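Local coordinates for lipoate-protein ligase, putative (Streptococcus pneumoniae, PDB 1VQZ), which is a putative lipoate-protein ligase, pairing a catalytic domain of the lipoyl ligase A/B family with a C-terminal domain characteristic of the bacterial enzymes, at residues G84-H89 and S168-A173; T97-E102 and N152-H157; K270-A275 and K286-F291; G293-A298 and T324-G329; D313-L318 and S331-A336. All blocks are in the same frame, centred on the assembly; numbering follows the deposited sequence.

Contact 1: residues G84-H89 and S168-A173. With EDO (1,2-ethanediol), chain L.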
# COMPACT_ATOMS: atom_id res chain seq x y z
N GLY A 84 -1.69 -4.87 2.21
CA GLY A 84 -2.89 -4.33 2.90
C GLY A 84 -4.17 -4.34 2.10
O GLY A 84 -4.30 -5.07 1.08
N GLY A 85 -5.11 -3.50 2.54
CA GLY A 85 -6.44 -3.45 2.01
C GLY A 85 -6.72 -2.32 1.04
O GLY A 85 -5.82 -1.58 0.59
N ALA A 86 -8.02 -2.13 0.80
CA ALA A 86 -8.50 -1.16 -0.16
C ALA A 86 -8.60 0.23 0.44
O ALA A 86 -9.02 0.42 1.58
CB ALA A 86 -9.86 -1.60 -0.74
N VAL A 87 -8.19 1.20 -0.36
CA VAL A 87 -8.22 2.60 0.04
C VAL A 87 -8.91 3.47 -1.03
O VAL A 87 -8.66 3.27 -2.21
CB VAL A 87 -6.79 3.10 0.29
CG1 VAL A 87 -6.81 4.46 0.84
CG2 VAL A 87 -6.09 2.17 1.26
N TYR A 88 -9.75 4.42 -0.58
CA TYR A 88 -10.35 5.42 -1.45
C TYR A 88 -9.51 6.69 -1.56
O TYR A 88 -9.16 7.33 -0.57
CB TYR A 88 -11.78 5.79 -1.00
CG TYR A 88 -12.44 6.75 -1.94
CD1 TYR A 88 -12.78 6.35 -3.25
CD2 TYR A 88 -12.75 8.06 -1.54
CE1 TYR A 88 -13.38 7.24 -4.14
CE2 TYR A 88 -13.36 8.98 -2.46
CZ TYR A 88 -13.67 8.56 -3.74
OH TYR A 88 -14.29 9.42 -4.59
N HIS A 89 -9.22 7.03 -2.80
CA HIS A 89 -8.60 8.29 -3.15
C HIS A 89 -9.56 9.19 -3.88
O HIS A 89 -10.34 8.73 -4.73
CB HIS A 89 -7.41 8.02 -4.09
CG HIS A 89 -6.24 7.37 -3.45
ND1 HIS A 89 -6.36 6.30 -2.57
CD2 HIS A 89 -4.91 7.54 -3.64
CE1 HIS A 89 -5.15 5.90 -2.21
NE2 HIS A 89 -4.25 6.62 -2.87
N SER A 168 -17.37 8.61 2.73
CA SER A 168 -18.56 7.77 2.56
C SER A 168 -18.50 6.83 1.35
O SER A 168 -19.35 5.95 1.22
CB SER A 168 -19.82 8.65 2.46
OG SER A 168 -19.92 9.25 1.17
N VAL A 169 -17.53 7.02 0.47
CA VAL A 169 -17.52 6.30 -0.80
C VAL A 169 -17.04 4.86 -0.65
O VAL A 169 -17.67 3.95 -1.19
CB VAL A 169 -16.67 7.07 -1.87
CG1 VAL A 169 -16.68 6.35 -3.23
CG2 VAL A 169 -17.14 8.47 -2.00
N LEU A 170 -15.96 4.63 0.08
CA LEU A 170 -15.34 3.30 0.16
C LEU A 170 -16.35 2.18 0.43
O LEU A 170 -16.29 1.13 -0.21
CB LEU A 170 -14.25 3.25 1.26
CG LEU A 170 -13.44 1.94 1.34
CD1 LEU A 170 -12.60 1.72 0.06
CD2 LEU A 170 -12.59 1.98 2.58
N ALA A 171 -17.27 2.40 1.38
CA ALA A 171 -18.17 1.32 1.79
C ALA A 171 -19.13 0.98 0.65
O ALA A 171 -19.57 -0.16 0.55
CB ALA A 171 -18.95 1.71 3.04
N ASN A 172 -19.46 1.97 -0.20
CA ASN A 172 -20.32 1.76 -1.36
C ASN A 172 -19.54 1.11 -2.52
O ASN A 172 -20.14 0.43 -3.34
CB ASN A 172 -20.99 3.07 -1.81
CG ASN A 172 -21.98 3.63 -0.77
OD1 ASN A 172 -22.69 2.88 -0.13
ND2 ASN A 172 -22.00 4.94 -0.62
N ALA A 173 -18.22 1.31 -2.58
CA ALA A 173 -17.40 0.78 -3.71
C ALA A 173 -16.92 -0.65 -3.54
O ALA A 173 -16.44 -1.27 -4.49
CB ALA A 173 -16.23 1.69 -4.01
C1 EDO L . -1.07 4.16 -3.99
O1 EDO L . -1.61 4.65 -2.79
C2 EDO L . 0.42 4.13 -3.76
O2 EDO L . 1.11 3.98 -4.98
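Y88 turns its ring carbon CG anti to the backbone N (chi1 -176°), and V169 holds CG1 anti to its own backbone N (chi1 -179°), which sets the valine isopropyl group against the flat of the tyrosine ring. V169 CB stands 3.8 Å from the centroid of the Y88 ring and only 9° off the ring normal, a CH-pi contact over the centre of one face. Both methyls lie over this same face, spread toward its two edges: V169 CG1 is 3.5 Å from Y88 CE1, and V169 CG2 is 3.8 Å from Y88 CE2. One residue further on, L170 covers the backbone leading into the ring. L170 CD1 touches Y88 N at 4.0 Å, L170 CD2 meets the carbonyl oxygen of A86 at the same range, and A86 CB completes the small apolar patch with a looser touch on L170 CD1. Apart from the CH-pi contact this is apolar packing near the surface; I53 of strand 52-55 also packs on Y88 and L170, while Y69 of helix 67-73 packs on V169. H89 belongs to a different environment, where its NE2 shares a hydrogen bond of 3.3 Å with O1 of a 1,2-ethanediol that is also bonded to E30. The axes of helix 169-173 and strand 87-89 approach to 8.5 Å. The arrangement is that of a short helix lying against an outer strand of a small three-stranded mixed sheet, just after a glycine-containing loop, within the lipoyl ligase A/B catalytic domain.

Contact 2: residues T97-E102 and N152-H157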
# COMPACT_ATOMS: atom_id res chain seq x y z
N THR A 97 5.26 10.08 -0.91
CA THR A 97 6.22 9.01 -1.21
C THR A 97 7.60 9.37 -0.66
O THR A 97 8.12 10.41 -0.98
CB THR A 97 6.35 8.87 -2.70
OG1 THR A 97 5.06 8.59 -3.24
CG2 THR A 97 7.30 7.80 -3.07
N ILE A 98 8.17 8.50 0.17
CA ILE A 98 9.51 8.66 0.75
C ILE A 98 10.32 7.42 0.37
O ILE A 98 10.09 6.35 0.91
CB ILE A 98 9.43 8.76 2.26
CG1 ILE A 98 8.39 9.81 2.66
CG2 ILE A 98 10.78 9.10 2.89
CD1 ILE A 98 7.96 9.66 4.09
N ILE A 99 11.27 7.59 -0.53
CA ILE A 99 12.17 6.53 -0.99
C ILE A 99 13.59 6.75 -0.54
O ILE A 99 14.12 7.88 -0.59
CB ILE A 99 12.15 6.47 -2.51
CG1 ILE A 99 10.76 6.04 -3.00
CG2 ILE A 99 13.24 5.56 -3.04
CD1 ILE A 99 10.40 6.62 -4.35
N SER A 100 14.22 5.66 -0.09
CA SER A 100 15.60 5.74 0.45
C SER A 100 16.36 4.46 0.23
O SER A 100 15.81 3.37 0.38
CB SER A 100 15.60 6.03 1.94
OG SER A 100 14.94 4.95 2.59
N LYS A 101 17.59 4.61 -0.21
CA LYS A 101 18.58 3.57 -0.17
C LYS A 101 18.75 3.11 1.27
O LYS A 101 18.86 3.92 2.21
CB LYS A 101 19.91 4.12 -0.68
CG LYS A 101 21.07 3.12 -0.66
CD LYS A 101 22.36 3.76 -1.21
CE LYS A 101 23.49 2.73 -1.30
NZ LYS A 101 24.66 3.17 -2.13
N GLU A 102 18.77 1.80 1.43
CA GLU A 102 18.97 1.16 2.71
C GLU A 102 20.40 1.46 3.14
O GLU A 102 21.35 1.07 2.49
CB GLU A 102 18.74 -0.35 2.56
CG GLU A 102 18.91 -1.17 3.82
CD GLU A 102 18.56 -2.64 3.60
OE1 GLU A 102 18.49 -3.06 2.42
OE2 GLU A 102 18.36 -3.38 4.59
N ASN A 152 15.41 -5.00 -2.83
CA ASN A 152 16.80 -5.14 -2.34
C ASN A 152 17.45 -3.77 -2.31
O ASN A 152 17.41 -2.98 -3.27
CB ASN A 152 17.66 -6.18 -3.11
N GLY A 153 17.94 -3.46 -1.13
CA GLY A 153 18.72 -2.27 -0.88
C GLY A 153 17.93 -0.98 -0.93
O GLY A 153 18.55 0.05 -0.87
N ARG A 154 16.61 -1.04 -1.06
CA ARG A 154 15.79 0.16 -1.21
C ARG A 154 14.40 0.08 -0.55
O ARG A 154 13.61 -0.91 -0.71
CB ARG A 154 15.70 0.53 -2.70
CG ARG A 154 15.07 1.82 -2.98
CD ARG A 154 15.13 2.23 -4.47
NE ARG A 154 16.27 3.06 -4.65
CZ ARG A 154 16.33 4.29 -5.15
NH1 ARG A 154 15.33 4.93 -5.72
NH2 ARG A 154 17.52 4.85 -5.11
N ILE A 155 14.09 1.14 0.19
CA ILE A 155 12.91 1.21 1.04
C ILE A 155 11.97 2.30 0.56
O ILE A 155 12.43 3.40 0.27
CB ILE A 155 13.33 1.57 2.46
CG1 ILE A 155 14.29 0.48 3.01
CG2 ILE A 155 12.09 1.77 3.38
CD1 ILE A 155 15.05 0.87 4.22
N MSE A 156 10.67 1.99 0.49
CA MSE A 156 9.67 3.02 0.26
C MSE A 156 8.64 3.02 1.37
O MSE A 156 8.07 2.00 1.71
CB MSE A 156 8.97 2.84 -1.10
CG MSE A 156 7.92 3.90 -1.37
SE MSE A 156 7.05 3.74 -3.14
CE MSE A 156 6.22 1.90 -2.86
N HIS A 157 8.44 4.20 1.93
CA HIS A 157 7.30 4.49 2.80
C HIS A 157 6.34 5.37 2.00
O HIS A 157 6.74 6.42 1.52
CB HIS A 157 7.73 5.26 4.02
CG HIS A 157 8.54 4.47 4.99
ND1 HIS A 157 7.97 3.80 6.06
CD2 HIS A 157 9.86 4.17 5.02
CE1 HIS A 157 8.91 3.16 6.73
NE2 HIS A 157 10.06 3.38 6.12
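Five backbone hydrogen bonds join T97-E102 to N152-H157. I98 and H157 exchange a pair through their N-H and C=O groups, and S100 and I155 exchange another, in which I155 N reaches S100 O at 2.8 Å. The fifth, from E102 N to G153 O, measures 2.9 Å and is almost straight (175° at the hydrogen), although the donor stands well above the carbonyl plane of G153. The hydrogen-bonded pairs alternate with the non-hydrogen-bonded pairs I99-M156 and K101-R154. This is regular antiparallel pairing between strands 93-101 and 154-162, neighbours within the large mixed sheet of the catalytic domain. Side chains leave the two faces in turn. On the face of I99 and M156, I99 CG1 meets CG of selenomethionine M156 at 3.9 Å, and the selenium reaches on to T97 CG2 at 4.1 Å. The R154 chain bends at chi3 (-95°), and beyond the bend NH1 comes within 3.5 Å of I99 CG2; the guanidinium is held by the carbonyl oxygens of F34 and E40. Helix 23-36 packs on this face through A33 and F34, and T97 OG1 is hydrogen-bonded to its E30 and to W47. The other face carries S100 OG against I155 CB at 3.7 Å, and there H157 ND1 is hydrogen-bonded to N146. Just past the end of strand 93-101, E102 CB touches I155 CD1 at 4.2 Å and its carboxylate bonds to Y150 OH.

Contact 3: residues K270-A275 and K286-F291. With EDO (1,2-ethanediol), chain D.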
# COMPACT_ATOMS: atom_id res chain seq x y z
N LYS A 270 -7.25 -11.16 6.17
CA LYS A 270 -7.77 -12.26 5.40
C LYS A 270 -6.66 -12.93 4.57
O LYS A 270 -5.86 -12.25 3.90
CB LYS A 270 -8.83 -11.61 4.50
CG LYS A 270 -9.57 -12.44 3.59
CD LYS A 270 -10.96 -11.86 3.36
CE LYS A 270 -11.09 -11.23 2.06
NZ LYS A 270 -12.57 -11.16 1.72
N VAL A 271 -6.62 -14.27 4.60
CA VAL A 271 -5.68 -15.07 3.80
C VAL A 271 -6.48 -16.11 2.99
O VAL A 271 -7.21 -16.93 3.54
CB VAL A 271 -4.63 -15.80 4.67
CG1 VAL A 271 -3.71 -16.65 3.80
CG2 VAL A 271 -3.85 -14.82 5.51
N GLU A 272 -6.33 -16.04 1.67
CA GLU A 272 -6.99 -16.91 0.71
C GLU A 272 -5.94 -17.67 -0.09
O GLU A 272 -5.08 -17.07 -0.72
CB GLU A 272 -7.85 -16.12 -0.24
CG GLU A 272 -8.79 -17.00 -1.12
CD GLU A 272 -9.69 -16.18 -2.05
OE1 GLU A 272 -9.27 -15.08 -2.49
OE2 GLU A 272 -10.82 -16.68 -2.35
N VAL A 273 -6.02 -18.98 -0.06
CA VAL A 273 -5.00 -19.83 -0.65
C VAL A 273 -5.57 -20.69 -1.77
O VAL A 273 -6.49 -21.46 -1.58
CB VAL A 273 -4.42 -20.78 0.40
CG1 VAL A 273 -3.35 -21.70 -0.26
CG2 VAL A 273 -3.87 -20.02 1.58
N PHE A 274 -4.98 -20.57 -2.94
CA PHE A 274 -5.33 -21.44 -4.06
C PHE A 274 -4.14 -22.40 -4.32
O PHE A 274 -3.09 -21.98 -4.79
CB PHE A 274 -5.64 -20.62 -5.33
CG PHE A 274 -6.82 -19.69 -5.20
CD1 PHE A 274 -6.65 -18.41 -4.70
CD2 PHE A 274 -8.08 -20.06 -5.64
CE1 PHE A 274 -7.73 -17.53 -4.63
CE2 PHE A 274 -9.16 -19.19 -5.55
CZ PHE A 274 -8.97 -17.91 -5.04
N ALA A 275 -4.32 -23.68 -4.04
CA ALA A 275 -3.23 -24.67 -4.20
C ALA A 275 -3.58 -25.75 -5.19
O ALA A 275 -4.72 -26.27 -5.18
CB ALA A 275 -2.89 -25.27 -2.88
N LYS A 286 -0.89 -20.08 -4.83
CA LYS A 286 -1.01 -18.62 -4.93
C LYS A 286 -1.85 -18.13 -3.75
O LYS A 286 -2.86 -18.77 -3.37
CB LYS A 286 -1.63 -18.19 -6.28
CG LYS A 286 -1.40 -16.68 -6.54
CD LYS A 286 -1.73 -16.20 -7.87
CE LYS A 286 -1.30 -14.75 -8.06
NZ LYS A 286 0.14 -14.54 -8.43
N ILE A 287 -1.40 -17.05 -3.13
CA ILE A 287 -1.98 -16.54 -1.91
C ILE A 287 -2.46 -15.12 -2.14
O ILE A 287 -1.69 -14.25 -2.61
CB ILE A 287 -0.97 -16.59 -0.78
CG1 ILE A 287 -0.49 -18.06 -0.58
CG2 ILE A 287 -1.53 -16.02 0.53
CD1 ILE A 287 0.71 -18.18 0.33
N TYR A 288 -3.73 -14.91 -1.82
CA TYR A 288 -4.37 -13.60 -1.89
C TYR A 288 -4.80 -13.16 -0.50
O TYR A 288 -4.91 -13.97 0.42
CB TYR A 288 -5.64 -13.66 -2.73
CG TYR A 288 -5.44 -13.92 -4.19
CD1 TYR A 288 -5.14 -15.20 -4.63
CD2 TYR A 288 -5.59 -12.92 -5.12
CE1 TYR A 288 -4.97 -15.47 -5.96
CE2 TYR A 288 -5.39 -13.18 -6.49
CZ TYR A 288 -5.10 -14.48 -6.89
OH TYR A 288 -4.91 -14.82 -8.22
N GLY A 289 -5.06 -11.86 -0.36
CA GLY A 289 -5.58 -11.34 0.89
C GLY A 289 -5.32 -9.87 1.08
O GLY A 289 -4.75 -9.17 0.19
N ASP A 290 -5.76 -9.39 2.24
CA ASP A 290 -5.54 -7.98 2.64
C ASP A 290 -4.60 -7.86 3.85
O ASP A 290 -4.52 -6.79 4.45
CB ASP A 290 -6.86 -7.25 2.91
CG ASP A 290 -7.75 -7.93 3.97
OD1 ASP A 290 -7.31 -8.81 4.71
OD2 ASP A 290 -8.94 -7.61 4.04
N PHE A 291 -3.93 -8.96 4.19
CA PHE A 291 -2.80 -8.95 5.12
C PHE A 291 -1.73 -7.95 4.61
O PHE A 291 -1.67 -7.59 3.44
CB PHE A 291 -2.16 -10.34 5.24
CG PHE A 291 -1.74 -10.95 3.92
CD1 PHE A 291 -0.47 -10.69 3.38
CD2 PHE A 291 -2.60 -11.75 3.22
CE1 PHE A 291 -0.07 -11.22 2.16
CE2 PHE A 291 -2.19 -12.33 1.99
CZ PHE A 291 -0.94 -12.02 1.45
C1 EDO D . -2.43 -12.20 -5.38
O1 EDO D . -1.24 -12.46 -4.66
C2 EDO D . -2.20 -11.21 -6.50
O2 EDO D . -1.33 -11.76 -7.44
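F274 and Y288 set their rings at about a right angle, with planes 79° apart and centroids separated by 5.3 Å. Y288 CD1 sits near the plane of the F274 ring, 3.5 Å from F274 CE1. One face of the tyrosine receives a 1,2-ethanediol, whose C1 lies 3.2 Å above the ring plane toward its rim and whose O1 donates to the carbonyl oxygen of I287. On the same side of the sheet, E272 inclines its carboxylate steeply to the tyrosine ring, and this carboxylate forms a salt bridge with R261 and a hydrogen bond with N60. The other side carries V271, V273 and I287. V271 and I287 lie side by side pointing the same way, with V271 CG1 4.0 Å from I287 CG2. Past the strand end, F291 crosses V271 at about a right angle and turns its ring edge to K270 O, F291 CD2 being 3.4 Å from that oxygen. D290 takes the place of a backbone partner at this end. Its CG lies between the backbone N and the carbonyl carbon (chi1 57°), and OD1 accepts from K270 N at 2.8 Å. Further along, the E272-Y288 and F274-K286 pairs each exchange two backbone hydrogen bonds. Helix 332-339 covers V271 and V273 on the valine side. The whole is a two-stranded antiparallel beta hairpin, strands 269-278 and 281-289, at one margin of the four-stranded sheet of the C-terminal domain.

Contact 4: residues G293-A298 and T324-G329. With EDO (1,2-ethanediol), chain S.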
# COMPACT_ATOMS: atom_id res chain seq x y z
N GLY A 293 2.39 -7.20 4.45
CA GLY A 293 3.77 -7.57 4.62
C GLY A 293 4.58 -6.59 3.81
O GLY A 293 4.16 -6.10 2.73
N ILE A 294 5.76 -6.32 4.31
CA ILE A 294 6.68 -5.35 3.65
C ILE A 294 7.20 -5.88 2.31
O ILE A 294 7.48 -5.10 1.41
CB ILE A 294 7.88 -5.00 4.56
CG1 ILE A 294 7.44 -4.15 5.74
CG2 ILE A 294 8.91 -4.19 3.81
CD1 ILE A 294 8.44 -4.21 6.89
N GLU A 295 7.37 -7.19 2.22
CA GLU A 295 7.81 -7.92 1.02
C GLU A 295 6.72 -8.79 0.48
O GLU A 295 5.88 -9.27 1.22
CB GLU A 295 9.02 -8.82 1.30
CG GLU A 295 10.17 -8.06 1.85
CD GLU A 295 11.49 -8.81 1.78
OE1 GLU A 295 11.94 -9.12 0.67
OE2 GLU A 295 12.10 -9.00 2.83
N ASP A 296 6.76 -8.96 -0.84
CA ASP A 296 5.84 -9.76 -1.66
C ASP A 296 5.72 -11.22 -1.17
O ASP A 296 6.72 -11.89 -0.91
CB ASP A 296 6.35 -9.76 -3.09
CG ASP A 296 5.27 -10.08 -4.10
OD1 ASP A 296 4.77 -11.21 -4.10
OD2 ASP A 296 4.96 -9.20 -4.93
N VAL A 297 4.48 -11.67 -1.05
CA VAL A 297 4.13 -13.03 -0.60
C VAL A 297 4.64 -14.14 -1.56
O VAL A 297 4.67 -15.31 -1.19
CB VAL A 297 2.58 -13.15 -0.28
CG1 VAL A 297 1.77 -13.39 -1.52
CG2 VAL A 297 2.31 -14.24 0.71
N ALA A 298 5.12 -13.76 -2.74
CA ALA A 298 5.71 -14.73 -3.68
C ALA A 298 6.79 -15.59 -3.05
O ALA A 298 6.88 -16.78 -3.36
CB ALA A 298 6.29 -14.03 -4.91
N THR A 324 7.33 -12.53 9.49
CA THR A 324 6.92 -11.16 9.78
C THR A 324 7.16 -10.22 8.60
O THR A 324 6.54 -9.14 8.53
CB THR A 324 7.60 -10.60 11.05
OG1 THR A 324 9.03 -10.42 10.87
CG2 THR A 324 7.35 -11.57 12.18
N ARG A 325 7.99 -10.65 7.64
CA ARG A 325 8.21 -9.85 6.44
C ARG A 325 7.03 -9.94 5.53
O ARG A 325 6.89 -9.08 4.67
CB ARG A 325 9.46 -10.30 5.70
CG ARG A 325 10.76 -10.23 6.52
CD ARG A 325 11.14 -8.78 6.78
NE ARG A 325 11.70 -8.14 5.59
CZ ARG A 325 12.07 -6.86 5.52
NH1 ARG A 325 11.95 -6.04 6.57
NH2 ARG A 325 12.60 -6.39 4.40
N TYR A 326 6.21 -10.98 5.70
CA TYR A 326 5.14 -11.32 4.71
C TYR A 326 3.72 -11.16 5.24
O TYR A 326 2.80 -10.76 4.47
CB TYR A 326 5.38 -12.75 4.21
CG TYR A 326 6.77 -12.90 3.64
CD1 TYR A 326 7.11 -12.27 2.44
CD2 TYR A 326 7.75 -13.58 4.35
CE1 TYR A 326 8.39 -12.37 1.94
CE2 TYR A 326 9.04 -13.69 3.87
CZ TYR A 326 9.37 -13.07 2.68
OH TYR A 326 10.64 -13.13 2.23
N PHE A 327 3.52 -11.53 6.50
CA PHE A 327 2.19 -11.46 7.14
C PHE A 327 2.32 -10.83 8.51
O PHE A 327 2.56 -11.50 9.49
CB PHE A 327 1.52 -12.84 7.27
CG PHE A 327 1.49 -13.66 5.99
CD1 PHE A 327 2.51 -14.57 5.71
CD2 PHE A 327 0.41 -13.62 5.15
CE1 PHE A 327 2.46 -15.37 4.55
CE2 PHE A 327 0.35 -14.40 4.03
CZ PHE A 327 1.40 -15.27 3.71
N ALA A 328 2.20 -9.51 8.58
CA ALA A 328 2.31 -8.83 9.87
C ALA A 328 1.11 -9.20 10.77
O ALA A 328 -0.06 -9.14 10.34
CB ALA A 328 2.43 -7.30 9.69
N GLY A 329 1.42 -9.65 11.97
CA GLY A 329 0.44 -10.03 12.97
C GLY A 329 -0.21 -11.39 12.84
O GLY A 329 -1.14 -11.72 13.59
C1 EDO S . 2.12 -11.30 -6.84
O1 EDO S . 3.04 -12.09 -5.97
C2 EDO S . 1.34 -10.12 -6.22
O2 EDO S . 1.02 -8.95 -7.05
O HOH W 1 6.08 -6.96 7.12
O HOH W 2 3.09 -10.00 1.80
O HOH W 3 11.23 -11.71 0.23
O HOH W 4 12.82 -11.65 3.55
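E295 OE2 is gripped side-on by R325, which gives both NE (2.9 Å to E295 OE2) and NH2 to the same oxygen in a salt bridge. The acceptor lies in the guanidinium plane, yet the carboxylate is turned 80° against it: NE uses the anti lone pair of OE2, while NH2 arrives from above the carboxylate plane. Bends at chi2 and chi3 (-69° and -75°) fold the arginine back, and I294 CG2 lies over one guanidinium face. The backbones join as well, E295 N donating to R325 O at 3.1 Å. Y326 brings CE1 to E295 CB at 3.7 Å and, through its hydroxyl, shares two waters with the E295 carboxylate; a third water links E295 O with Y326 O at 2.9 and 2.8 Å, respectively. V297 CG2 presses closely on F327 CZ at 3.3 Å. Beyond it, D296 OD1 accepts from A298 N, a capping bond ahead of helix 298-304, and also from a 1,2-ethanediol. Two loops of the C-terminal domain thus meet beside strand 141-151 of the catalytic domain, whose Y150 forms a cation-pi contact with R325; F291 after strand 281-289 meets the F327 ring, and helix 298-304 packs on Y326 and F327 through V300.

Contact 5: residues D313-L318 and S331-A336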
# COMPACT_ATOMS: atom_id res chain seq x y z
N ASP A 313 4.38 -30.45 7.61
CA ASP A 313 5.48 -30.18 6.68
C ASP A 313 5.42 -28.75 6.23
O ASP A 313 6.43 -28.13 5.99
CB ASP A 313 5.46 -31.14 5.47
CG ASP A 313 5.59 -32.60 5.88
OD1 ASP A 313 4.59 -33.18 6.35
OD2 ASP A 313 6.67 -33.18 5.69
N VAL A 314 4.19 -28.25 6.07
CA VAL A 314 3.99 -26.86 5.68
C VAL A 314 4.54 -25.94 6.76
O VAL A 314 5.28 -24.97 6.46
CB VAL A 314 2.50 -26.55 5.37
CG1 VAL A 314 2.21 -25.05 5.38
CG2 VAL A 314 2.07 -27.21 4.02
N LEU A 315 4.18 -26.25 8.01
CA LEU A 315 4.67 -25.48 9.16
C LEU A 315 6.20 -25.46 9.24
O LEU A 315 6.82 -24.39 9.44
CB LEU A 315 4.07 -26.02 10.46
CG LEU A 315 4.43 -25.19 11.70
CD1 LEU A 315 4.06 -23.70 11.54
CD2 LEU A 315 3.81 -25.76 12.97
N LYS A 316 6.80 -26.63 9.10
CA LYS A 316 8.25 -26.78 9.09
C LYS A 316 8.92 -25.86 8.04
O LYS A 316 9.89 -25.16 8.32
CB LYS A 316 8.60 -28.26 8.87
CG LYS A 316 9.97 -28.64 9.22
CD LYS A 316 10.09 -30.11 9.66
CE LYS A 316 11.57 -30.50 9.87
NZ LYS A 316 11.75 -31.63 10.85
N ALA A 317 8.34 -25.81 6.85
CA ALA A 317 8.81 -24.93 5.79
C ALA A 317 8.68 -23.46 6.18
O ALA A 317 9.59 -22.61 5.92
CB ALA A 317 8.03 -25.19 4.46
N LEU A 318 7.58 -23.14 6.83
CA LEU A 318 7.36 -21.75 7.21
C LEU A 318 8.33 -21.28 8.30
O LEU A 318 8.64 -20.06 8.40
CB LEU A 318 5.92 -21.53 7.63
CG LEU A 318 4.85 -21.63 6.52
CD1 LEU A 318 3.46 -21.53 7.20
CD2 LEU A 318 5.01 -20.53 5.50
N SER A 331 0.64 -15.60 12.55
CA SER A 331 1.66 -16.59 12.90
C SER A 331 1.86 -17.63 11.81
O SER A 331 1.00 -17.81 10.91
CB SER A 331 1.33 -17.28 14.24
OG SER A 331 0.28 -18.22 14.15
N ARG A 332 2.99 -18.34 11.92
CA ARG A 332 3.29 -19.47 11.02
C ARG A 332 2.25 -20.58 11.14
O ARG A 332 1.85 -21.18 10.14
CB ARG A 332 4.67 -20.05 11.30
CG ARG A 332 5.81 -19.13 10.90
CD ARG A 332 7.17 -19.66 11.40
NE ARG A 332 8.24 -18.74 11.02
CZ ARG A 332 8.55 -17.64 11.71
NH1 ARG A 332 7.91 -17.38 12.85
NH2 ARG A 332 9.52 -16.83 11.29
N GLU A 333 1.82 -20.82 12.37
CA GLU A 333 0.78 -21.80 12.68
C GLU A 333 -0.53 -21.40 12.00
O GLU A 333 -1.24 -22.25 11.47
CB GLU A 333 0.56 -21.94 14.18
CG GLU A 333 1.67 -22.62 14.92
CD GLU A 333 2.88 -21.74 15.17
OE1 GLU A 333 2.86 -20.52 14.91
OE2 GLU A 333 3.86 -22.30 15.67
N GLU A 334 -0.84 -20.13 12.05
CA GLU A 334 -2.03 -19.61 11.41
C GLU A 334 -1.92 -19.72 9.89
O GLU A 334 -2.87 -20.10 9.24
CB GLU A 334 -2.31 -18.17 11.87
CG GLU A 334 -2.88 -18.07 13.29
CD GLU A 334 -2.93 -16.64 13.86
OE1 GLU A 334 -1.99 -15.82 13.68
OE2 GLU A 334 -3.92 -16.35 14.56
N ILE A 335 -0.79 -19.32 9.30
CA ILE A 335 -0.61 -19.46 7.86
C ILE A 335 -0.67 -20.91 7.40
O ILE A 335 -1.36 -21.21 6.40
CB ILE A 335 0.70 -18.76 7.35
CG1 ILE A 335 0.61 -17.26 7.57
CG2 ILE A 335 0.94 -19.03 5.88
CD1 ILE A 335 -0.57 -16.63 6.87
N ALA A 336 -0.01 -21.82 8.14
CA ALA A 336 -0.12 -23.26 7.85
C ALA A 336 -1.57 -23.72 7.79
O ALA A 336 -1.96 -24.51 6.91
CB ALA A 336 0.62 -24.08 8.87
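R332 sends its NE to the carbonyl oxygen of L318, the last residue of helix 311-318, and does so from well outside the carbonyl plane. R332 NE lies 3.0 Å from L318 O, but 46° above that plane, with the C=O...N angle closing to 118°; the oxygen itself stays in the plane of the guanidinium. The arginine chain is extended from CG to NE, and beyond the bond its NH2 is taken by I321 O, so the group spans the end of one helix and the loop after it. A positive charge placed here may also interact favourably with the helix C-terminus. Behind this bond the contact is mainly apolar packing. L318 CD1 packs against the first turn of helix 332-339, 3.4 Å from R332 O and 3.8 Å from I335 CG2, while L315 CD1 rests on R332 CB at 3.7 Å. V314 CG1 closes the far end against A336 CA at 3.8 Å. The start of the second helix is fixed by a capping box, S331 N donating to E334 OE1 at 2.9 Å and E334 N returning a bond to S331 OG at 3.1 Å. V300 and L304 of helix 298-304 back the first helix. With axes 9.0 Å apart and N-to-C directions at 137°, well away from antiparallel, the segments form a helix-loop-helix pair of the C-terminal domain.

Contact 2 is nested along the chain inside the loop closed by contact 1, and both belong to the catalytic domain, on opposite sides of the chain's centre with their own centres about 26 Å apart. Contacts 3, 4 and 5 follow in the C-terminal domain, their centres about 12 to 14 Å from one another; contacts 4 and 5 interleave along the chain. These three touch: I287 of contact 3 meets V297 of contact 4, and I335 of contact 5 reaches both F327 and V271, so hairpin, loops and helices pack against one another through apolar side chains. One place where the two domains meet is G84 N of contact 1, in the glycine-containing loop, which probably bonds to F291 O of contact 3.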